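Local coordinates for protein proline dehydrogenase (Bradyrhizobium japonicum USDA 110, PDB 3HAZ) that probably oxidises proline to glutamate in two steps, using FAD in its proline dehydrogenase part and NAD in its aldehyde dehydrogenase part, at residues A249-R254 and A830-P835; K353-Q356 and G362-V365; T525-L530 and K602-A607. All blocks are in the same frame, centred on the assembly; numbering follows the deposited sequence.

Contact 1. Residues A249-R254 and A830-P835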
loop_
_atom_site.group_PDB
_atom_site.type_symbol
_atom_site.label_atom_id
_atom_site.label_comp_id
_atom_site.label_asym_id
_atom_site.label_seq_id
_atom_site.Cartn_x
_atom_site.Cartn_y
_atom_site.Cartn_z
ATOM N N ALA A 249 -10.352 5.915 -50.185
ATOM C CA ALA A 249 -11.685 5.348 -50.379
ATOM C C ALA A 249 -12.719 6.328 -50.947
ATOM O O ALA A 249 -13.463 5.979 -51.865
ATOM C CB ALA A 249 -12.190 4.743 -49.081
ATOM N N ILE A 250 -12.791 7.542 -50.403
ATOM C CA ILE A 250 -13.833 8.473 -50.842
ATOM C C ILE A 250 -13.623 8.957 -52.278
ATOM O O ILE A 250 -14.557 9.444 -52.919
ATOM C CB ILE A 250 -14.010 9.684 -49.893
ATOM C CG1 ILE A 250 -12.749 10.552 -49.875
ATOM C CG2 ILE A 250 -14.409 9.218 -48.488
ATOM C CD1 ILE A 250 -12.922 11.858 -49.130
ATOM N N SER A 251 -12.403 8.819 -52.786
ATOM C CA SER A 251 -12.137 9.162 -54.180
ATOM C C SER A 251 -12.067 7.915 -55.065
ATOM O O SER A 251 -11.483 7.943 -56.145
ATOM C CB SER A 251 -10.845 9.976 -54.294
ATOM O OG SER A 251 -10.971 11.224 -53.627
ATOM N N ARG A 252 -12.669 6.822 -54.606
ATOM C CA ARG A 252 -12.597 5.559 -55.341
ATOM C C ARG A 252 -13.013 5.689 -56.811
ATOM O O ARG A 252 -12.381 5.100 -57.693
ATOM C CB ARG A 252 -13.426 4.474 -54.648
ATOM C CG ARG A 252 -13.687 3.252 -55.532
ATOM C CD ARG A 252 -14.441 2.154 -54.786
ATOM N NE ARG A 252 -13.548 1.299 -54.001
ATOM C CZ ARG A 252 -13.300 1.453 -52.701
ATOM N NH1 ARG A 252 -13.870 2.439 -52.024
ATOM N NH2 ARG A 252 -12.473 0.621 -52.077
ATOM N N ALA A 253 -14.065 6.461 -57.084
ATOM C CA ALA A 253 -14.551 6.577 -58.459
ATOM C C ALA A 253 -13.470 7.083 -59.410
ATOM O O ALA A 253 -13.222 6.472 -60.448
ATOM C CB ALA A 253 -15.802 7.453 -58.538
ATOM N N ARG A 254 -12.819 8.189 -59.064
ATOM C CA ARG A 254 -11.786 8.731 -59.943
ATOM C C ARG A 254 -10.522 7.863 -59.950
ATOM O O ARG A 254 -9.841 7.771 -60.967
ATOM C CB ARG A 254 -11.452 10.179 -59.584
ATOM C CG ARG A 254 -10.723 10.337 -58.260
ATOM C CD ARG A 254 -10.249 11.768 -58.077
ATOM N NE ARG A 254 -9.115 12.076 -58.941
ATOM C CZ ARG A 254 -8.255 13.064 -58.718
ATOM N NH1 ARG A 254 -7.243 13.271 -59.553
ATOM N NH2 ARG A 254 -8.405 13.844 -57.654
ATOM N N ALA A 830 -17.354 12.154 -52.403
ATOM C CA ALA A 830 -16.070 12.483 -53.015
ATOM C C ALA A 830 -15.662 13.936 -52.771
ATOM O O ALA A 830 -14.543 14.327 -53.080
ATOM C CB ALA A 830 -16.111 12.191 -54.507
ATOM N N THR A 831 -16.572 14.731 -52.215
ATOM C CA THR A 831 -16.321 16.157 -52.014
ATOM C C THR A 831 -15.356 16.413 -50.866
ATOM O O THR A 831 -15.465 15.803 -49.804
ATOM C CB THR A 831 -17.632 16.923 -51.746
ATOM O OG1 THR A 831 -18.481 16.813 -52.894
ATOM C CG2 THR A 831 -17.349 18.395 -51.475
ATOM N N HIS A 832 -14.407 17.310 -51.098
ATOM C CA HIS A 832 -13.425 17.681 -50.092
ATOM C C HIS A 832 -13.775 19.040 -49.513
ATOM O O HIS A 832 -13.566 19.298 -48.327
ATOM C CB HIS A 832 -12.019 17.746 -50.706
ATOM C CG HIS A 832 -11.463 16.411 -51.098
ATOM N ND1 HIS A 832 -11.123 16.098 -52.398
ATOM C CD2 HIS A 832 -11.183 15.310 -50.360
ATOM C CE1 HIS A 832 -10.663 14.861 -52.444
ATOM N NE2 HIS A 832 -10.689 14.359 -51.221
ATOM N N VAL A 833 -14.300 19.911 -50.367
ATOM C CA VAL A 833 -14.613 21.271 -49.969
ATOM C C VAL A 833 -16.038 21.623 -50.352
ATOM O O VAL A 833 -16.371 21.692 -51.535
ATOM C CB VAL A 833 -13.668 22.280 -50.635
ATOM C CG1 VAL A 833 -14.037 23.699 -50.212
ATOM C CG2 VAL A 833 -12.215 21.962 -50.288
ATOM N N GLY A 834 -16.879 21.833 -49.347
ATOM C CA GLY A 834 -18.263 22.197 -49.580
ATOM C C GLY A 834 -18.421 23.697 -49.736
ATOM O O GLY A 834 -17.428 24.428 -49.796
ATOM N N PRO A 835 -19.676 24.172 -49.798
ATOM C CA PRO A 835 -19.918 25.599 -50.021
ATOM C C PRO A 835 -19.663 26.401 -48.761
ATOM O O PRO A 835 -19.688 25.844 -47.668
ATOM C CB PRO A 835 -21.405 25.652 -50.378
ATOM C CG PRO A 835 -22.000 24.445 -49.742
ATOM C CD PRO A 835 -20.920 23.401 -49.633
HETATM O O HOH W 1 -12.439 13.264 -54.633
#

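Contact 2. Residues K353-Q356 and G362-V365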
loop_
_atom_site.group_PDB
_atom_site.type_symbol
_atom_site.label_atom_id
_atom_site.label_comp_id
_atom_site.label_asym_id
_atom_site.label_seq_id
_atom_site.Cartn_x
_atom_site.Cartn_y
_atom_site.Cartn_z
ATOM N N LYS A 353 -2.562 4.485 -33.852
ATOM C CA LYS A 353 -2.903 5.886 -33.651
ATOM C C LYS A 353 -4.182 6.229 -34.399
ATOM O O LYS A 353 -5.096 6.836 -33.837
ATOM C CB LYS A 353 -1.753 6.801 -34.098
ATOM C CG LYS A 353 -1.990 8.291 -33.811
ATOM C CD LYS A 353 -0.725 9.101 -34.042
ATOM C CE LYS A 353 -0.947 10.581 -33.741
ATOM N NZ LYS A 353 0.269 11.390 -34.068
ATOM N N ARG A 354 -4.254 5.820 -35.663
ATOM C CA ARG A 354 -5.409 6.148 -36.487
ATOM C C ARG A 354 -6.711 5.607 -35.907
ATOM O O ARG A 354 -7.724 6.304 -35.874
ATOM C CB ARG A 354 -5.227 5.622 -37.911
ATOM C CG ARG A 354 -4.307 6.465 -38.772
ATOM C CD ARG A 354 -4.112 5.799 -40.117
ATOM N NE ARG A 354 -3.383 6.646 -41.055
ATOM C CZ ARG A 354 -3.428 6.490 -42.371
ATOM N NH1 ARG A 354 -2.742 7.306 -43.162
ATOM N NH2 ARG A 354 -4.165 5.517 -42.894
ATOM N N ALA A 355 -6.692 4.350 -35.484
ATOM C CA ALA A 355 -7.908 3.721 -34.992
ATOM C C ALA A 355 -8.384 4.425 -33.716
ATOM O O ALA A 355 -9.581 4.581 -33.499
ATOM C CB ALA A 355 -7.687 2.228 -34.756
ATOM N N GLN A 356 -7.438 4.862 -32.890
ATOM C CA GLN A 356 -7.766 5.640 -31.697
ATOM C C GLN A 356 -8.343 7.005 -32.057
ATOM O O GLN A 356 -9.388 7.388 -31.543
ATOM C CB GLN A 356 -6.539 5.790 -30.791
ATOM C CG GLN A 356 -6.064 4.452 -30.233
ATOM C CD GLN A 356 -4.898 4.581 -29.286
ATOM O OE1 GLN A 356 -4.349 5.665 -29.104
ATOM N NE2 GLN A 356 -4.511 3.464 -28.671
ATOM N N GLY A 362 -12.250 -1.160 -33.047
ATOM C CA GLY A 362 -11.122 -2.039 -32.791
ATOM C C GLY A 362 -9.957 -1.741 -33.721
ATOM O O GLY A 362 -10.019 -0.792 -34.505
ATOM N N TYR A 363 -8.903 -2.554 -33.627
ATOM C CA TYR A 363 -7.697 -2.398 -34.443
ATOM C C TYR A 363 -7.647 -3.421 -35.578
ATOM O O TYR A 363 -7.944 -4.596 -35.369
ATOM C CB TYR A 363 -6.446 -2.547 -33.571
ATOM C CG TYR A 363 -6.387 -1.553 -32.435
ATOM C CD1 TYR A 363 -6.692 -1.931 -31.125
ATOM C CD2 TYR A 363 -6.049 -0.227 -32.671
ATOM C CE1 TYR A 363 -6.645 -1.003 -30.078
ATOM C CE2 TYR A 363 -5.999 0.699 -31.640
ATOM C CZ TYR A 363 -6.295 0.311 -30.352
ATOM O OH TYR A 363 -6.231 1.253 -29.349
ATOM N N PRO A 364 -7.264 -2.976 -36.789
ATOM C CA PRO A 364 -7.167 -3.886 -37.939
ATOM C C PRO A 364 -5.914 -4.758 -37.868
ATOM O O PRO A 364 -5.776 -5.723 -38.627
ATOM C CB PRO A 364 -7.082 -2.933 -39.136
ATOM C CG PRO A 364 -6.503 -1.666 -38.580
ATOM C CD PRO A 364 -6.975 -1.574 -37.150
ATOM N N VAL A 365 -5.005 -4.405 -36.965
ATOM C CA VAL A 365 -3.772 -5.155 -36.782
ATOM C C VAL A 365 -3.790 -5.815 -35.419
ATOM O O VAL A 365 -4.495 -5.361 -34.518
ATOM C CB VAL A 365 -2.531 -4.243 -36.840
ATOM C CG1 VAL A 365 -2.255 -3.781 -38.271
ATOM C CG2 VAL A 365 -2.703 -3.050 -35.896
#

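Contact 3. Residues T525-L530 and K602-A607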
loop_
_atom_site.group_PDB
_atom_site.type_symbol
_atom_site.label_atom_id
_atom_site.label_comp_id
_atom_site.label_asym_id
_atom_site.label_seq_id
_atom_site.Cartn_x
_atom_site.Cartn_y
_atom_site.Cartn_z
ATOM N N THR A 525 -18.009 -1.474 -46.236
ATOM C CA THR A 525 -19.256 -1.818 -45.565
ATOM C C THR A 525 -19.662 -0.705 -44.602
ATOM O O THR A 525 -20.830 -0.319 -44.546
ATOM C CB THR A 525 -19.148 -3.151 -44.794
ATOM O OG1 THR A 525 -18.796 -4.202 -45.702
ATOM C CG2 THR A 525 -20.473 -3.494 -44.143
ATOM N N ALA A 526 -18.691 -0.188 -43.856
ATOM C CA ALA A 526 -18.943 0.872 -42.879
ATOM C C ALA A 526 -19.300 2.197 -43.547
ATOM O O ALA A 526 -20.238 2.876 -43.125
ATOM C CB ALA A 526 -17.728 1.048 -41.947
ATOM N N LEU A 527 -18.549 2.565 -44.586
ATOM C CA LEU A 527 -18.809 3.810 -45.300
ATOM C C LEU A 527 -20.141 3.753 -46.060
ATOM O O LEU A 527 -20.911 4.718 -46.058
ATOM C CB LEU A 527 -17.662 4.144 -46.262
ATOM C CG LEU A 527 -17.864 5.416 -47.089
ATOM C CD1 LEU A 527 -18.101 6.626 -46.186
ATOM C CD2 LEU A 527 -16.686 5.665 -48.021
ATOM N N ASP A 528 -20.410 2.624 -46.708
ATOM C CA ASP A 528 -21.656 2.467 -47.465
ATOM C C ASP A 528 -22.873 2.542 -46.549
ATOM O O ASP A 528 -23.896 3.123 -46.910
ATOM C CB ASP A 528 -21.676 1.140 -48.232
ATOM C CG ASP A 528 -20.658 1.096 -49.366
ATOM O OD1 ASP A 528 -20.078 2.153 -49.706
ATOM O OD2 ASP A 528 -20.443 -0.005 -49.921
ATOM N N GLN A 529 -22.759 1.956 -45.360
ATOM C CA GLN A 529 -23.876 1.949 -44.417
ATOM C C GLN A 529 -24.128 3.349 -43.866
ATOM O O GLN A 529 -25.275 3.794 -43.770
ATOM C CB GLN A 529 -23.625 0.961 -43.271
ATOM C CG GLN A 529 -24.834 0.759 -42.357
ATOM C CD GLN A 529 -26.033 0.169 -43.095
ATOM O OE1 GLN A 529 -25.950 -0.916 -43.671
ATOM N NE2 GLN A 529 -27.157 0.881 -43.074
ATOM N N LEU A 530 -23.049 4.038 -43.505
ATOM C CA LEU A 530 -23.131 5.420 -43.044
ATOM C C LEU A 530 -23.795 6.314 -44.091
ATOM O O LEU A 530 -24.657 7.124 -43.765
ATOM C CB LEU A 530 -21.735 5.959 -42.711
ATOM C CG LEU A 530 -21.659 7.449 -42.364
ATOM C CD1 LEU A 530 -22.597 7.775 -41.204
ATOM C CD2 LEU A 530 -20.230 7.877 -42.043
ATOM N N LYS A 602 -21.714 20.853 -44.446
ATOM C CA LYS A 602 -20.480 20.163 -44.088
ATOM C C LYS A 602 -20.304 18.855 -44.852
ATOM O O LYS A 602 -21.275 18.137 -45.094
ATOM C CB LYS A 602 -20.444 19.889 -42.586
ATOM C CG LYS A 602 -20.436 21.145 -41.733
ATOM C CD LYS A 602 -19.863 20.844 -40.364
ATOM C CE LYS A 602 -19.351 22.097 -39.682
ATOM N NZ LYS A 602 -18.532 21.745 -38.475
ATOM N N THR A 603 -19.062 18.551 -45.226
ATOM C CA THR A 603 -18.736 17.248 -45.807
ATOM C C THR A 603 -18.952 16.146 -44.766
ATOM O O THR A 603 -19.090 16.428 -43.576
ATOM C CB THR A 603 -17.279 17.189 -46.351
ATOM O OG1 THR A 603 -16.373 17.714 -45.374
ATOM C CG2 THR A 603 -17.149 18.007 -47.623
ATOM N N LEU A 604 -18.981 14.895 -45.215
ATOM C CA LEU A 604 -19.334 13.786 -44.336
ATOM C C LEU A 604 -18.403 13.648 -43.131
ATOM O O LEU A 604 -18.864 13.438 -42.014
ATOM C CB LEU A 604 -19.408 12.468 -45.109
ATOM C CG LEU A 604 -19.841 11.248 -44.290
ATOM C CD1 LEU A 604 -21.190 11.474 -43.640
ATOM C CD2 LEU A 604 -19.873 10.005 -45.169
ATOM N N ASP A 605 -17.099 13.771 -43.350
ATOM C CA ASP A 605 -16.155 13.605 -42.253
ATOM C C ASP A 605 -16.215 14.753 -41.249
ATOM O O ASP A 605 -16.003 14.545 -40.053
ATOM C CB ASP A 605 -14.726 13.429 -42.765
ATOM C CG ASP A 605 -13.786 12.954 -41.679
ATOM O OD1 ASP A 605 -14.137 11.977 -40.979
ATOM O OD2 ASP A 605 -12.704 13.559 -41.515
ATOM N N ASP A 606 -16.503 15.958 -41.733
ATOM C CA ASP A 606 -16.642 17.117 -40.853
ATOM C C ASP A 606 -17.903 17.017 -40.012
ATOM O O ASP A 606 -17.911 17.398 -38.844
ATOM C CB ASP A 606 -16.664 18.417 -41.654
ATOM C CG ASP A 606 -15.292 18.817 -42.143
ATOM O OD1 ASP A 606 -14.292 18.428 -41.502
ATOM O OD2 ASP A 606 -15.214 19.524 -43.166
ATOM N N ALA A 607 -18.968 16.499 -40.614
ATOM C CA ALA A 607 -20.229 16.327 -39.905
ATOM C C ALA A 607 -20.086 15.259 -38.822
ATOM O O ALA A 607 -20.412 15.493 -37.665
ATOM C CB ALA A 607 -21.345 15.968 -40.881
#

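Contact 1. Residues A249-R254 and A830-P835
I250 and S251 meet A830 and H832 where the two catalytic parts of PutA face each other within one chain, a good example of an interface between fused enzymes. On one side is the 3-10 turn that leads into helix 252-272 of the proline dehydrogenase TIM barrel; on the other is the irregular loop between helices 804-819 and 839-855 of the aldehyde dehydrogenase part. The backbones come closest at I250 and A830, where the CA of A830 lies 3.4 Å from I250 O in a CA-H...O contact bent to 134° at the hydrogen. The methyl CB of A830 rests against the same oxygen.

The imidazole of H832 lies between the two segments, beside I250 and S251. I250 places CG1 between its backbone N and carbonyl carbon (chi1 65°), and from there CD1 approaches the ring obliquely, 4.0 Å from H832 NE2. S251 OG lies beside the same ring, 3.8 Å from H832 CE1, without bonding to it. The polar partner they share is E248, whose OE2 is hydrogen-bonded to both S251 OG and H832 NE2. The backbone N of K822 is bonded to H832 ND1, which ties down the other side of the imidazole; together the two bonds fix the ring's rotation and are consistent with a neutral ring carrying its proton on NE2. Charge reaches across the interface too: R254 forms salt bridges with E258 in its own helix and with E820 in the aldehyde dehydrogenase part.

A830 O lies 3.9 Å above one face of the H832 ring, offset toward the rim. One water completes the junction, donating to S251 OG at 2.7 Å and to A830 O at 2.8 Å.

Contact 2. Residues K353-Q356 and G362-V365
A355 and Q356, near the end of helix 348-357, receive the ring of Y363 as the chain doubles back through a loop, showing how a short connection can be pinned to the helix it has just left. K353 comes first and takes its extended chain away from Y363 to the second subunit, where its NZ is hydrogen-bonded to G640 O and where OE1 of Q356 likewise meets the backbone N of T639. A355 is the first to touch: its CB lies 3.6 Å from CD2 of Y363, meeting the ring obliquely, and 3.8 Å from the backbone O of G362.

The turn belongs to the TIM barrel, in the beta-alpha-beta connection from strand 338-343 to strand 390-395, and the loop runs on to T367, which binds FAD.

Q356 comes next. With CG beside the backbone N (chi1 -64°) and the chain extended beyond it, the amide is carried out to the phenol oxygen. NE2 donates to Y363 OH at 2.9 Å in a nearly straight bond (166°), the oxygen lying almost in the amide plane, although amide and ring planes are 58° apart. Y363 OH is also hydrogen-bonded to P503 O, so two bonds grip the buried hydroxyl.

Contact 3. Residues T525-L530 and K602-A607
L530 and L604 have the closest CA atoms of this contact, 9.3 Å apart, so the two helical backbones stay well separated and side chains alone bridge the space. Segment 525-530 is regular helix, part of helix 524-536. Segment 602-607 enters helix 604-629, with T603 at the N-cap position and A607 N bonded to T603 O at 3.0 Å in the opening turn.

L604 extends toward the other helix, its CG anti to the backbone N (chi1 -177°), and its CD2 serves two partners at once. It meets CD2 of L530 tip to tip at 3.8 Å, while CD1 of L527 comes across it obliquely at 3.9 Å. The pair on helix 524-536 is spaced i, i+3, a little under one turn apart, the usual way for a helix to present one apolar face. The start of helix 604-629, in the aldehyde dehydrogenase part, is thereby packed against helix 524-536. L604 also touches I593 and Q597 of helix 589-598. With an alanine here, CG and both methyls would be gone, which would probably open a gap facing L527 CD1 and L530 CD2 and leave those methyls without their mate.

How the contacts relate
Contacts 1 and 3 illustrate how neighbouring contacts can touch one another: their centres are 11 Å apart, and they meet directly through T831 O and T603 CG2 (3.5 Å) and through I250 CG2 and L527 CD2 (4.2 Å). Contact 2 stands apart, its centre about 23 Å from that of contact 1 and 18 Å from that of contact 3, with nearest atoms about 10 Å away in each case. It is nevertheless the one near a cofactor, the side chain of Y363 lying about 9 Å from FAD. Along the chain, contact 1 closes a long loop within which contacts 2 and 3 follow one another; contacts 1 and 3 lie away from the FAD and NAD sites.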